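Long-range contacts in HdaB,HdaA (Adhesin), HUS-associated diffuse adherence (Escherichia coli, PDB 5D55), which forms the minor tip subunit of the AAF/IV (Hda) pilus of enteroaggregative E. coli, a chaperone-usher fibre probably involved in adherence and biofilm formation: residues A12-M17 against F122-E127; G45-I50 against G93-I98; I76-N81 against S103-E108. All coordinates share one frame; numbering follows the deposited sequence. Where two conformers were deposited one is given.

Contact 1. Residues A12-M17 against F122-E127; sequences ADITLM and FSVSGE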
ATOM      1  N   ALA B  12       6.213   1.858   4.603  1.00 46.17           N
ATOM      2  CA  ALA B  12       7.611   1.649   4.941  1.00 40.12           C
ATOM      3  C   ALA B  12       8.372   2.957   5.091  1.00 38.46           C
ATOM      4  O   ALA B  12       8.022   3.955   4.469  1.00 38.21           O
ATOM      5  CB  ALA B  12       8.267   0.770   3.891  1.00 37.67           C
ATOM      6  N   ASP B  13       9.393   2.947   5.946  1.00 35.75           N
ATOM      7  CA  ASP B  13      10.373   4.023   6.008  1.00 35.05           C
ATOM      8  C   ASP B  13      11.682   3.445   5.486  1.00 33.38           C
ATOM      9  O   ASP B  13      12.087   2.348   5.879  1.00 32.22           O
ATOM     10  CB  ASP B  13      10.551   4.542   7.440  1.00 37.89           C
ATOM     11  N   ILE B  14      12.320   4.171   4.577  1.00 31.72           N
ATOM     12  CA  ILE B  14      13.546   3.698   3.954  1.00 30.12           C
ATOM     13  C   ILE B  14      14.675   4.703   4.219  1.00 30.44           C
ATOM     14  O   ILE B  14      14.449   5.914   4.201  1.00 32.55           O
ATOM     15  CB  ILE B  14      13.324   3.421   2.435  1.00 29.90           C
ATOM     16  CG1 ILE B  14      14.460   2.569   1.851  1.00 29.32           C
ATOM     17  CG2 ILE B  14      13.102   4.730   1.654  1.00 29.74           C
ATOM     18  CD1 ILE B  14      14.135   1.951   0.488  1.00 30.05           C
ATOM     19  N   THR B  15      15.874   4.198   4.494  1.00 27.57           N
ATOM     20  CA  THR B  15      17.044   5.051   4.681  1.00 28.69           C
ATOM     21  C   THR B  15      18.169   4.500   3.821  1.00 25.91           C
ATOM     22  O   THR B  15      18.199   3.295   3.539  1.00 25.30           O
ATOM     23  CB  THR B  15      17.510   5.098   6.164  1.00 31.51           C
ATOM     24  OG1 THR B  15      17.864   3.780   6.592  1.00 37.09           O
ATOM     25  CG2 THR B  15      16.409   5.631   7.087  1.00 34.33           C
ATOM     26  N   LEU B  16      19.074   5.373   3.382  1.00 23.89           N
ATOM     27  CA  LEU B  16      20.235   4.937   2.606  1.00 23.38           C
ATOM     28  C   LEU B  16      21.449   5.784   2.989  1.00 25.08           C
ATOM     29  O   LEU B  16      21.405   7.010   2.947  1.00 27.13           O
ATOM     30  CB  LEU B  16      19.964   5.002   1.100  1.00 22.70           C
ATOM     31  CG  LEU B  16      21.048   4.420   0.168  1.00 21.64           C
ATOM     32  CD1 LEU B  16      21.241   2.928   0.414  1.00 19.94           C
ATOM     33  CD2 LEU B  16      20.692   4.671  -1.308  1.00 22.61           C
ATOM     34  N   MET B  17      22.524   5.116   3.375  1.00 24.92           N
ATOM     35  CA  MET B  17      23.676   5.789   3.957  1.00 26.02           C
ATOM     36  C   MET B  17      24.882   5.463   3.105  1.00 24.37           C
ATOM     37  O   MET B  17      25.227   4.291   2.960  1.00 23.06           O
ATOM     38  CB  MET B  17      23.878   5.252   5.371  1.00 28.39           C
ATOM     39  CG  MET B  17      24.741   6.076   6.259  1.00 33.15           C
ATOM     40  SD  MET B  17      24.673   5.485   7.961  1.00 33.72           S
ATOM     41  CE  MET B  17      25.477   3.880   7.847  1.00 31.85           C
ATOM     42  N   PHE B 122      22.638   7.283  -6.044  1.00 26.53           N
ATOM     43  CA  PHE B 122      21.801   6.090  -5.920  1.00 24.88           C
ATOM     44  C   PHE B 122      20.420   6.490  -5.415  1.00 26.58           C
ATOM     45  O   PHE B 122      20.316   7.203  -4.407  1.00 26.69           O
ATOM     46  CB  PHE B 122      22.376   5.082  -4.920  1.00 23.44           C
ATOM     47  CG  PHE B 122      23.842   4.776  -5.088  1.00 23.21           C
ATOM     48  CD1 PHE B 122      24.433   4.676  -6.346  1.00 24.63           C
ATOM     49  CD2 PHE B 122      24.609   4.513  -3.968  1.00 23.31           C
ATOM     50  CE1 PHE B 122      25.786   4.360  -6.471  1.00 24.13           C
ATOM     51  CE2 PHE B 122      25.954   4.202  -4.077  1.00 24.04           C
ATOM     52  CZ  PHE B 122      26.542   4.125  -5.336  1.00 24.01           C
ATOM     53  N   SER B 123      19.375   6.026  -6.102  1.00 25.56           N
ATOM     54  CA  SER B 123      17.986   6.210  -5.678  1.00 25.81           C
ATOM     55  C   SER B 123      17.359   4.843  -5.517  1.00 25.25           C
ATOM     56  O   SER B 123      17.434   4.014  -6.437  1.00 24.84           O
ATOM     57  CB  SER B 123      17.185   7.003  -6.708  1.00 26.18           C
ATOM     58  OG  SER B 123      15.796   6.979  -6.411  1.00 27.91           O
ATOM     59  N   VAL B 124      16.748   4.606  -4.359  1.00 24.31           N
ATOM     60  CA  VAL B 124      16.079   3.324  -4.093  1.00 24.18           C
ATOM     61  C   VAL B 124      14.684   3.573  -3.536  1.00 24.52           C
ATOM     62  O   VAL B 124      14.417   4.620  -2.923  1.00 23.75           O
ATOM     63  CB  VAL B 124      16.886   2.408  -3.113  1.00 23.83           C
ATOM     64  CG1 VAL B 124      18.247   2.032  -3.715  1.00 22.76           C
ATOM     65  CG2 VAL B 124      17.078   3.102  -1.789  1.00 23.88           C
ATOM     66  N   SER B 125      13.792   2.619  -3.779  1.00 23.82           N
ATOM     67  CA  SER B 125      12.443   2.686  -3.244  1.00 24.42           C
ATOM     68  C   SER B 125      12.137   1.349  -2.594  1.00 24.03           C
ATOM     69  O   SER B 125      12.804   0.344  -2.873  1.00 22.14           O
ATOM     70  CB  SER B 125      11.425   3.016  -4.336  1.00 25.81           C
ATOM     71  OG  SER B 125      11.637   4.318  -4.825  1.00 27.37           O
ATOM     72  N   GLY B 126      11.149   1.331  -1.712  1.00 24.30           N
ATOM     73  CA  GLY B 126      10.827   0.093  -1.021  1.00 24.03           C
ATOM     74  C   GLY B 126       9.482   0.122  -0.345  1.00 25.40           C
ATOM     75  O   GLY B 126       8.900   1.198  -0.113  1.00 25.27           O
ATOM     76  N   GLU B 127       8.988  -1.074  -0.036  1.00 25.64           N
ATOM     77  CA  GLU B 127       7.672  -1.264   0.577  1.00 27.57           C
ATOM     78  C   GLU B 127       7.684  -2.599   1.315  1.00 27.95           C
ATOM     79  O   GLU B 127       8.572  -3.437   1.081  1.00 26.46           O
ATOM     80  CB  GLU B 127       6.574  -1.268  -0.511  1.00 28.63           C
ATOM     81  CG  GLU B 127       6.652  -2.462  -1.484  1.00 30.53           C
ATOM     82  CD  GLU B 127       5.787  -2.337  -2.753  1.00 33.87           C
ATOM     83  OE1 GLU B 127       5.428  -1.216  -3.179  1.00 36.47           O
ATOM     84  OE2 GLU B 127       5.474  -3.389  -3.343  1.00 34.84           O
TER
HETATM   85  O   HOH W   1       6.698   2.092   1.179  1.00 32.30           O
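Gly126 O takes a hydrogen bond from a water 2.7 Å away, and the same water reaches Ala12 N only weakly, 3.5 Å off. This is the polar link at the Ala12 end of an otherwise apolar contact, for no direct hydrogen bond joins 12-17 to 122-127. The strands run nearly antiparallel, 151° apart, but their axes stay 7.2 Å apart at the closest, so side chains rather than backbones bridge them. Beside the water, Ala12 CB rests on Glu127 CA, a small methyl suited to the place where the backbones come nearest.

Ile14 reaches farther. Its CG1 is anti to the backbone N (chi1 -164°) and the next bond is extended as well (chi2 165°), which carries CD1 onto the far strand. There it meets Val124 CG2 and lies against bare backbone, 3.7 Å from Ser125 C. Gly126, having no side chain, leaves its amide open to this approach.

Leu16 continues the row. Its branch CD2 sits over two residues at once, 4.0 Å from both Val124 CG2 and Phe122 CB, and its side chain crosses theirs at about a right angle. Leucine suits the place because this one methyl meets both neighbours.

The contact bridges the two sheets of an immunoglobulin-like sandwich, both segments belonging to the HdaB part: 13-17 bonds to strand 31-38 in one, and 122-127 lies beside 45-50 in the other. Val124 and Leu16 also pack on Ile107 of strand 102-109. On 122-126 a strand of the second subunit, from the engineered HdaA-derived part, adds itself antiparallel, its Ile147 resting on Ile14, Leu16 and Val124. That arrangement resembles donor-strand complementation in chaperone-usher pili.

Contact 2. Residues G45-I50 against G93-I98; sequences GFRVWI and GVFNTI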
ATOM      1  N   GLY B  45       6.927  -9.705   4.291  1.00 29.33           N
ATOM      2  CA  GLY B  45       8.311  -9.392   3.977  1.00 27.31           C
ATOM      3  C   GLY B  45       8.463  -8.035   3.328  1.00 27.31           C
ATOM      4  O   GLY B  45       7.519  -7.244   3.296  1.00 26.10           O
ATOM      5  N   PHE B  46       9.657  -7.782   2.804  1.00 25.06           N
ATOM      6  CA  PHE B  46      10.002  -6.480   2.251  1.00 25.76           C
ATOM      7  C   PHE B  46      10.336  -6.641   0.778  1.00 24.18           C
ATOM      8  O   PHE B  46      10.756  -7.723   0.349  1.00 23.07           O
ATOM      9  CB  PHE B  46      11.234  -5.892   2.958  1.00 25.65           C
ATOM     10  CG  PHE B  46      11.038  -5.595   4.435  1.00 27.58           C
ATOM     11  CD1 PHE B  46      10.704  -4.317   4.861  1.00 28.72           C
ATOM     12  CD2 PHE B  46      11.219  -6.587   5.396  1.00 28.26           C
ATOM     13  CE1 PHE B  46      10.558  -4.023   6.233  1.00 31.00           C
ATOM     14  CE2 PHE B  46      11.069  -6.308   6.760  1.00 30.54           C
ATOM     15  CZ  PHE B  46      10.732  -5.024   7.179  1.00 30.42           C
ATOM     16  N   ARG B  47      10.158  -5.552   0.029  1.00 24.19           N
ATOM     17  CA  ARG B  47      10.561  -5.440  -1.364  1.00 25.14           C
ATOM     18  C   ARG B  47      11.291  -4.106  -1.564  1.00 25.04           C
ATOM     19  O   ARG B  47      10.792  -3.055  -1.146  1.00 24.68           O
ATOM     20  CB  ARG B  47       9.314  -5.484  -2.246  1.00 27.59           C
ATOM     21  CG  ARG B  47       9.571  -5.576  -3.734  1.00 30.49           C
ATOM     22  CD  ARG B  47       8.252  -5.526  -4.493  1.00 34.71           C
ATOM     23  NE  ARG B  47       8.439  -5.639  -5.936  1.00 37.26           N
ATOM     24  CZ  ARG B  47       7.446  -5.734  -6.820  1.00 43.08           C
ATOM     25  NH1 ARG B  47       6.182  -5.727  -6.414  1.00 42.56           N
ATOM     26  NH2 ARG B  47       7.718  -5.839  -8.115  1.00 47.28           N
ATOM     27  N   VAL B  48      12.469  -4.149  -2.188  1.00 23.79           N
ATOM     28  CA  VAL B  48      13.286  -2.946  -2.440  1.00 22.79           C
ATOM     29  C   VAL B  48      13.763  -2.977  -3.895  1.00 23.16           C
ATOM     30  O   VAL B  48      13.996  -4.056  -4.447  1.00 20.58           O
ATOM     31  CB  VAL B  48      14.519  -2.909  -1.495  1.00 22.78           C
ATOM     32  CG1 VAL B  48      15.471  -1.778  -1.851  1.00 24.37           C
ATOM     33  CG2 VAL B  48      14.073  -2.769  -0.038  1.00 25.13           C
ATOM     34  N   TRP B  49      13.903  -1.804  -4.511  1.00 22.79           N
ATOM     35  CA  TRP B  49      14.427  -1.709  -5.871  1.00 23.76           C
ATOM     36  C   TRP B  49      15.192  -0.415  -6.111  1.00 24.32           C
ATOM     37  O   TRP B  49      14.973   0.582  -5.426  1.00 25.03           O
ATOM     38  CB  TRP B  49      13.316  -1.856  -6.922  1.00 22.83           C
ATOM     39  CG  TRP B  49      12.219  -0.823  -6.824  1.00 24.22           C
ATOM     40  CD1 TRP B  49      12.126   0.351  -7.530  1.00 23.75           C
ATOM     41  CD2 TRP B  49      11.049  -0.882  -5.985  1.00 24.20           C
ATOM     42  NE1 TRP B  49      10.982   1.023  -7.177  1.00 25.33           N
ATOM     43  CE2 TRP B  49      10.299   0.293  -6.234  1.00 25.19           C
ATOM     44  CE3 TRP B  49      10.568  -1.812  -5.049  1.00 23.62           C
ATOM     45  CZ2 TRP B  49       9.090   0.566  -5.585  1.00 25.37           C
ATOM     46  CZ3 TRP B  49       9.371  -1.544  -4.394  1.00 24.97           C
ATOM     47  CH2 TRP B  49       8.642  -0.360  -4.665  1.00 25.87           C
ATOM     48  N   ILE B  50      16.080  -0.459  -7.095  1.00 24.36           N
ATOM     49  CA  ILE B  50      16.829   0.712  -7.546  1.00 25.19           C
ATOM     50  C   ILE B  50      16.049   1.475  -8.618  1.00 27.04           C
ATOM     51  O   ILE B  50      15.509   0.877  -9.555  1.00 25.38           O
ATOM     52  CB  ILE B  50      18.207   0.302  -8.110  1.00 25.15           C
ATOM     53  CG1 ILE B  50      19.023  -0.430  -7.040  1.00 22.68           C
ATOM     54  CG2 ILE B  50      18.956   1.545  -8.658  1.00 25.82           C
ATOM     55  CD1 ILE B  50      20.294  -1.160  -7.564  1.00 23.80           C
ATOM     56  N   GLY B  93      12.779  -5.607  -8.601  1.00 35.09           N
ATOM     57  CA  GLY B  93      13.345  -5.535  -7.275  1.00 33.21           C
ATOM     58  C   GLY B  93      13.790  -6.815  -6.593  1.00 28.99           C
ATOM     59  O   GLY B  93      13.819  -7.851  -7.165  1.00 29.00           O
ATOM     60  N   VAL B  94      14.174  -6.687  -5.345  1.00 25.55           N
ATOM     61  CA  VAL B  94      14.551  -7.843  -4.531  1.00 24.81           C
ATOM     62  C   VAL B  94      13.535  -7.976  -3.403  1.00 23.94           C
ATOM     63  O   VAL B  94      12.892  -6.983  -3.013  1.00 21.38           O
ATOM     64  CB  VAL B  94      15.989  -7.714  -3.940  1.00 24.97           C
ATOM     65  CG1 VAL B  94      17.046  -7.788  -5.050  1.00 25.92           C
ATOM     66  CG2 VAL B  94      16.139  -6.422  -3.140  1.00 24.63           C
ATOM     67  N   PHE B  95      13.399  -9.199  -2.895  1.00 23.94           N
ATOM     68  CA  PHE B  95      12.408  -9.535  -1.883  1.00 24.96           C
ATOM     69  C   PHE B  95      13.076 -10.245  -0.735  1.00 24.40           C
ATOM     70  O   PHE B  95      14.059 -10.964  -0.907  1.00 22.12           O
ATOM     71  CB  PHE B  95      11.350 -10.501  -2.436  1.00 27.04           C
ATOM     72  CG  PHE B  95      10.419  -9.909  -3.453  1.00 29.70           C
ATOM     73  CD1 PHE B  95      10.838  -9.674  -4.764  1.00 31.24           C
ATOM     74  CD2 PHE B  95       9.089  -9.653  -3.122  1.00 31.91           C
ATOM     75  CE1 PHE B  95       9.948  -9.155  -5.718  1.00 30.98           C
ATOM     76  CE2 PHE B  95       8.190  -9.135  -4.069  1.00 33.15           C
ATOM     77  CZ  PHE B  95       8.627  -8.889  -5.371  1.00 33.60           C
ATOM     78  N   ASN B  96      12.535 -10.114   0.453  1.00 24.53           N
ATOM     79  CA  ASN B  96      12.843 -11.007   1.525  1.00 27.31           C
ATOM     80  C   ASN B  96      11.575 -11.460   2.223  1.00 29.14           C
ATOM     81  O   ASN B  96      10.533 -10.992   1.913  1.00 28.41           O
ATOM     82  CB  ASN B  96      13.857 -10.420   2.494  1.00 28.12           C
ATOM     83  CG  ASN B  96      13.301  -9.327   3.342  1.00 30.07           C
ATOM     84  OD1 ASN B  96      12.126  -9.279   3.648  1.00 32.25           O
ATOM     85  ND2 ASN B  96      14.161  -8.454   3.744  1.00 28.12           N
ATOM     86  N   THR B  97      11.693 -12.384   3.148  1.00 30.69           N
ATOM     87  CA  THR B  97      10.555 -12.859   3.892  1.00 33.46           C
ATOM     88  C   THR B  97      10.699 -12.619   5.366  1.00 34.80           C
ATOM     89  O   THR B  97      10.353 -13.444   6.134  1.00 35.38           O
ATOM     90  CB  THR B  97      10.292 -14.336   3.670  1.00 35.60           C
ATOM     91  OG1 THR B  97      11.450 -15.070   4.012  1.00 37.92           O
ATOM     92  CG2 THR B  97       9.930 -14.605   2.287  1.00 34.82           C
ATOM     93  N   ILE B  98      11.174 -11.448   5.734  1.00 34.52           N
ATOM     94  CA  ILE B  98      11.322 -11.048   7.120  1.00 37.04           C
ATOM     95  C   ILE B  98      10.025 -10.455   7.638  1.00 37.72           C
ATOM     96  O   ILE B  98       9.511  -9.511   7.098  1.00 36.36           O
ATOM     97  CB  ILE B  98      12.447  -9.983   7.303  1.00 36.31           C
ATOM     98  CG1 ILE B  98      13.798 -10.485   6.818  1.00 36.56           C
ATOM     99  CG2 ILE B  98      12.570  -9.568   8.706  1.00 37.07           C
ATOM    100  CD1 ILE B  98      14.327 -11.584   7.587  1.00 38.04           C
TER
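Val94 N gives its hydrogen to Val48 O at 2.8 Å, nearly straight at 168°, and Val48 N returns the bond to Val94 O, making an antiparallel hydrogen-bonded pair. Two residues on, Asn96 N binds Phe46 O at 3.0 Å. Beside a weak bond from Phe46 N to Asn96 O, the pairing is taken up by a side chain: Asn96 OD1 takes Phe46 N at 3.0 Å and Ile98 N at 3.2 Å. The two donors come from opposite faces of the amide plane, each well above it, so the oxygen is gripped between them. The bond from Ile98 closes an Asx turn. Asparagine suits this place because CG lies between the backbone N and the carbonyl carbon (chi1 72°), and chi2 then turns OD1 to both amides.

Strand 94-95, in the HdaB part like 45-50, is outermost within this chain in the smaller sheet of the immunoglobulin-like sandwich. It borders 45-50, whose other side bonds to 118-132.

On one face, Arg47 lies alongside Phe95, pointing the same way. Its CG stands over the ring in a CH-pi contact, 3.9 Å from the centroid, and farther out Arg47 NE comes 3.3 Å from Phe95 CZ, with the planes 26° apart. NH2 of Arg47 bonds Gln92 O. On the opposite face, turned to the other sheet, Val94 CG2 nears Val48 CB. Phe46 meets Asn96 OD1 and Ile98 CB with its ring edge, and Val48 leans on Phe105.

Contact 3. Residues I76-N81 against S103-E108; sequences IRIGGN and SIFYIE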
ATOM      1  N   ILE B  76      25.223  -1.280 -10.731  1.00 27.73           N
ATOM      2  CA  ILE B  76      24.929  -1.609  -9.329  1.00 26.02           C
ATOM      3  C   ILE B  76      23.778  -2.581  -9.180  1.00 26.85           C
ATOM      4  O   ILE B  76      22.977  -2.720 -10.092  1.00 26.84           O
ATOM      5  CB  ILE B  76      24.623  -0.351  -8.488  1.00 25.98           C
ATOM      6  CG1 ILE B  76      23.500   0.480  -9.126  1.00 25.15           C
ATOM      7  CG2 ILE B  76      25.900   0.432  -8.255  1.00 24.72           C
ATOM      8  CD1 ILE B  76      22.913   1.545  -8.221  1.00 27.61           C
ATOM      9  N   ARG B  77      23.719  -3.259  -8.032  1.00 25.85           N
ATOM     10  CA  ARG B  77      22.595  -4.141  -7.679  1.00 26.38           C
ATOM     11  C   ARG B  77      22.306  -3.970  -6.187  1.00 25.54           C
ATOM     12  O   ARG B  77      23.151  -3.457  -5.459  1.00 23.44           O
ATOM     13  CB  ARG B  77      22.939  -5.612  -7.966  1.00 25.87           C
ATOM     14  CG  ARG B  77      24.094  -6.175  -7.133  1.00 26.94           C
ATOM     15  CD  ARG B  77      24.086  -7.699  -7.150  1.00 29.89           C
ATOM     16  NE  ARG B  77      25.143  -8.283  -6.322  1.00 30.75           N
ATOM     17  CZ  ARG B  77      26.338  -8.659  -6.779  1.00 31.77           C
ATOM     18  NH1 ARG B  77      26.645  -8.519  -8.061  1.00 31.15           N
ATOM     19  NH2 ARG B  77      27.228  -9.177  -5.952  1.00 33.75           N
ATOM     20  N   ILE B  78      21.125  -4.398  -5.739  1.00 25.60           N
ATOM     21  CA  ILE B  78      20.865  -4.523  -4.292  1.00 24.63           C
ATOM     22  C   ILE B  78      21.534  -5.799  -3.795  1.00 26.57           C
ATOM     23  O   ILE B  78      21.450  -6.846  -4.456  1.00 25.09           O
ATOM     24  CB  ILE B  78      19.348  -4.601  -3.980  1.00 26.20           C
ATOM     25  CG1 ILE B  78      18.612  -3.386  -4.554  1.00 27.67           C
ATOM     26  CG2 ILE B  78      19.086  -4.733  -2.452  1.00 24.14           C
ATOM     27  CD1 ILE B  78      18.930  -2.084  -3.809  1.00 30.63           C
ATOM     28  N   GLY B  79      22.212  -5.712  -2.647  1.00 25.00           N
ATOM     29  CA  GLY B  79      22.788  -6.886  -2.001  1.00 25.13           C
ATOM     30  C   GLY B  79      22.328  -7.056  -0.562  1.00 26.60           C
ATOM     31  O   GLY B  79      21.559  -6.238  -0.025  1.00 25.15           O
ATOM     32  N   GLY B  80      22.808  -8.126   0.058  1.00 26.89           N
ATOM     33  CA  GLY B  80      22.574  -8.381   1.468  1.00 28.88           C
ATOM     34  C   GLY B  80      21.998  -9.760   1.674  1.00 28.20           C
ATOM     35  O   GLY B  80      21.259 -10.271   0.822  1.00 25.32           O
ATOM     36  N   ASN B  81      22.365 -10.372   2.797  1.00 27.45           N
ATOM     37  CA  ASN B  81      21.770 -11.633   3.251  1.00 29.17           C
ATOM     38  C   ASN B  81      20.254 -11.576   3.264  1.00 27.83           C
ATOM     39  O   ASN B  81      19.674 -10.554   3.637  1.00 27.72           O
ATOM     40  CB  ASN B  81      22.268 -11.961   4.666  1.00 30.81           C
ATOM     41  N   SER B 103      14.815  -4.425   8.114  1.00 26.40           N
ATOM     42  CA  SER B 103      15.721  -5.177   7.245  0.50 24.98           C
ATOM     43  C   SER B 103      16.814  -4.281   6.661  1.00 24.22           C
ATOM     44  O   SER B 103      16.518  -3.183   6.164  1.00 23.60           O
ATOM     45  CB  SER B 103      14.944  -5.809   6.082  0.50 24.20           C
ATOM     46  OG  SER B 103      14.271  -6.985   6.477  0.50 24.34           O
ATOM     47  N   ILE B 104      18.051  -4.772   6.675  1.00 23.88           N
ATOM     48  CA  ILE B 104      19.189  -4.097   6.062  1.00 24.01           C
ATOM     49  C   ILE B 104      19.396  -4.617   4.637  1.00 24.05           C
ATOM     50  O   ILE B 104      19.236  -5.815   4.378  1.00 23.74           O
ATOM     51  CB  ILE B 104      20.489  -4.338   6.886  1.00 25.42           C
ATOM     52  CG1 ILE B 104      20.349  -3.773   8.305  1.00 26.60           C
ATOM     53  CG2 ILE B 104      21.741  -3.743   6.174  1.00 23.77           C
ATOM     54  CD1 ILE B 104      20.204  -2.277   8.377  1.00 28.21           C
ATOM     55  N   PHE B 105      19.739  -3.712   3.722  1.00 22.18           N
ATOM     56  CA  PHE B 105      20.169  -4.069   2.379  1.00 21.69           C
ATOM     57  C   PHE B 105      21.374  -3.194   2.003  1.00 23.09           C
ATOM     58  O   PHE B 105      21.714  -2.251   2.744  1.00 22.54           O
ATOM     59  CB  PHE B 105      19.011  -3.908   1.372  1.00 21.08           C
ATOM     60  CG  PHE B 105      18.513  -2.487   1.225  1.00 22.36           C
ATOM     61  CD1 PHE B 105      19.049  -1.639   0.250  1.00 21.16           C
ATOM     62  CD2 PHE B 105      17.529  -1.992   2.076  1.00 21.01           C
ATOM     63  CE1 PHE B 105      18.597  -0.332   0.121  1.00 22.43           C
ATOM     64  CE2 PHE B 105      17.067  -0.690   1.954  1.00 21.34           C
ATOM     65  CZ  PHE B 105      17.600   0.145   0.984  1.00 22.64           C
ATOM     66  N   TYR B 106      22.017  -3.502   0.874  1.00 22.34           N
ATOM     67  CA  TYR B 106      23.149  -2.708   0.385  1.00 22.81           C
ATOM     68  C   TYR B 106      23.017  -2.363  -1.093  1.00 24.40           C
ATOM     69  O   TYR B 106      22.321  -3.054  -1.847  1.00 24.94           O
ATOM     70  CB  TYR B 106      24.489  -3.425   0.629  1.00 22.02           C
ATOM     71  CG  TYR B 106      24.683  -3.890   2.058  1.00 22.88           C
ATOM     72  CD1 TYR B 106      25.285  -3.065   3.001  1.00 22.59           C
ATOM     73  CD2 TYR B 106      24.245  -5.151   2.463  1.00 22.40           C
ATOM     74  CE1 TYR B 106      25.447  -3.487   4.324  1.00 24.60           C
ATOM     75  CE2 TYR B 106      24.404  -5.584   3.760  1.00 23.81           C
ATOM     76  CZ  TYR B 106      25.007  -4.746   4.693  1.00 25.03           C
ATOM     77  OH  TYR B 106      25.170  -5.172   5.993  1.00 25.53           O
ATOM     78  N   ILE B 107      23.667  -1.273  -1.497  1.00 22.66           N
ATOM     79  CA  ILE B 107      23.934  -1.038  -2.902  1.00 22.60           C
ATOM     80  C   ILE B 107      25.324  -1.614  -3.099  1.00 23.28           C
ATOM     81  O   ILE B 107      26.262  -1.269  -2.364  1.00 22.85           O
ATOM     82  CB  ILE B 107      23.937   0.473  -3.281  1.00 23.81           C
ATOM     83  CG1 ILE B 107      22.609   1.168  -2.929  1.00 24.23           C
ATOM     84  CG2 ILE B 107      24.334   0.664  -4.762  1.00 22.86           C
ATOM     85  CD1 ILE B 107      21.418   0.729  -3.792  1.00 25.55           C
ATOM     86  N   GLU B 108      25.448  -2.543  -4.042  1.00 23.46           N
ATOM     87  CA  GLU B 108      26.727  -3.212  -4.284  1.00 23.64           C
ATOM     88  C   GLU B 108      27.146  -3.072  -5.732  1.00 22.84           C
ATOM     89  O   GLU B 108      26.300  -2.948  -6.618  1.00 22.77           O
ATOM     90  CB  GLU B 108      26.650  -4.691  -3.915  1.00 25.50           C
ATOM     91  CG  GLU B 108      26.366  -4.939  -2.428  1.00 29.20           C
ATOM     92  CD  GLU B 108      26.401  -6.410  -2.050  1.00 31.25           C
ATOM     93  OE1 GLU B 108      26.464  -7.272  -2.958  1.00 32.37           O
ATOM     94  OE2 GLU B 108      26.371  -6.702  -0.837  1.00 32.99           O
TER
HETATM   95  O   HOH W   2      27.171 -10.080  -3.327  1.00 23.56           O
HETATM   96  O   HOH W   3      20.697  -8.359   4.862  1.00 32.64           O
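Ile78 and Ile107 meet through their outermost methyls, CD1 to CD1 at 3.8 Å, and form the middle of an oily row on one face of the paired strands. To one side Ile107 CG2 touches Ile76 through both CG2 and CD1. To the other, Ile78 CG2 lies 3.9 Å from Phe105 CB. In Ile78, chi1 -56° sets CG1 anti to the carbonyl carbon and CG2 anti to the backbone N, sending CG2 toward Phe105 while the CG1 branch leads, through CD1, to Ile107. Beta-branched residues favour extended backbone and turn broad apolar surfaces to the sandwich interior, where Val48, Ile50, Phe122 and Val124 of the other sheet receive them.

The backbones, both in the HdaB part, pair antiparallel within the larger sheet of this immunoglobulin-like fold. Glu108 N binds Arg77 O at 2.8 Å and 172°, with the reciprocal bond from Arg77 N. Gly79 and Tyr106 exchange a second pair, though here both donors stand above the planes of the carbonyls they bind.

The opposite face carries the polar groups. Gly79 has no side chain, and Glu108 extends over it, CD 3.6 Å from Gly79 CA. Gly80 CA touches the edge of the Tyr106 ring near CD2. Beyond, Arg77 NH2 and Glu108 OE1 make a long salt bridge of 3.6 Å, the flat groups turned 67° to each other. A water in the guanidinium plane joins them more closely, 2.8 Å from Arg77 NH2 and 2.9 Å from Glu108 OE1. NH1 of Arg77 has stronger ties to Asp28 and Asp110.

Overall arrangement
Contacts 2 and 3 are pairings within a sheet, each held by backbone hydrogen bonds, whereas contact 1 spans the two sheets mainly by apolar side chains, with one water and no direct hydrogen bond, and is the most buried of the three. Contact 3 belongs to the larger sheet and contact 2 to the smaller. Their inward faces meet where Val94 CG2 packs on Ile78 CG2. Contact 1 ties into both: Val124 CG1 packs on Ile107 CD1 of contact 3, and Glu127 and Ser125 bond the backbone of 45-50. The arginines lie on the outward faces, packed on an aromatic ring in contact 2 and paired with a carboxylate in contact 3.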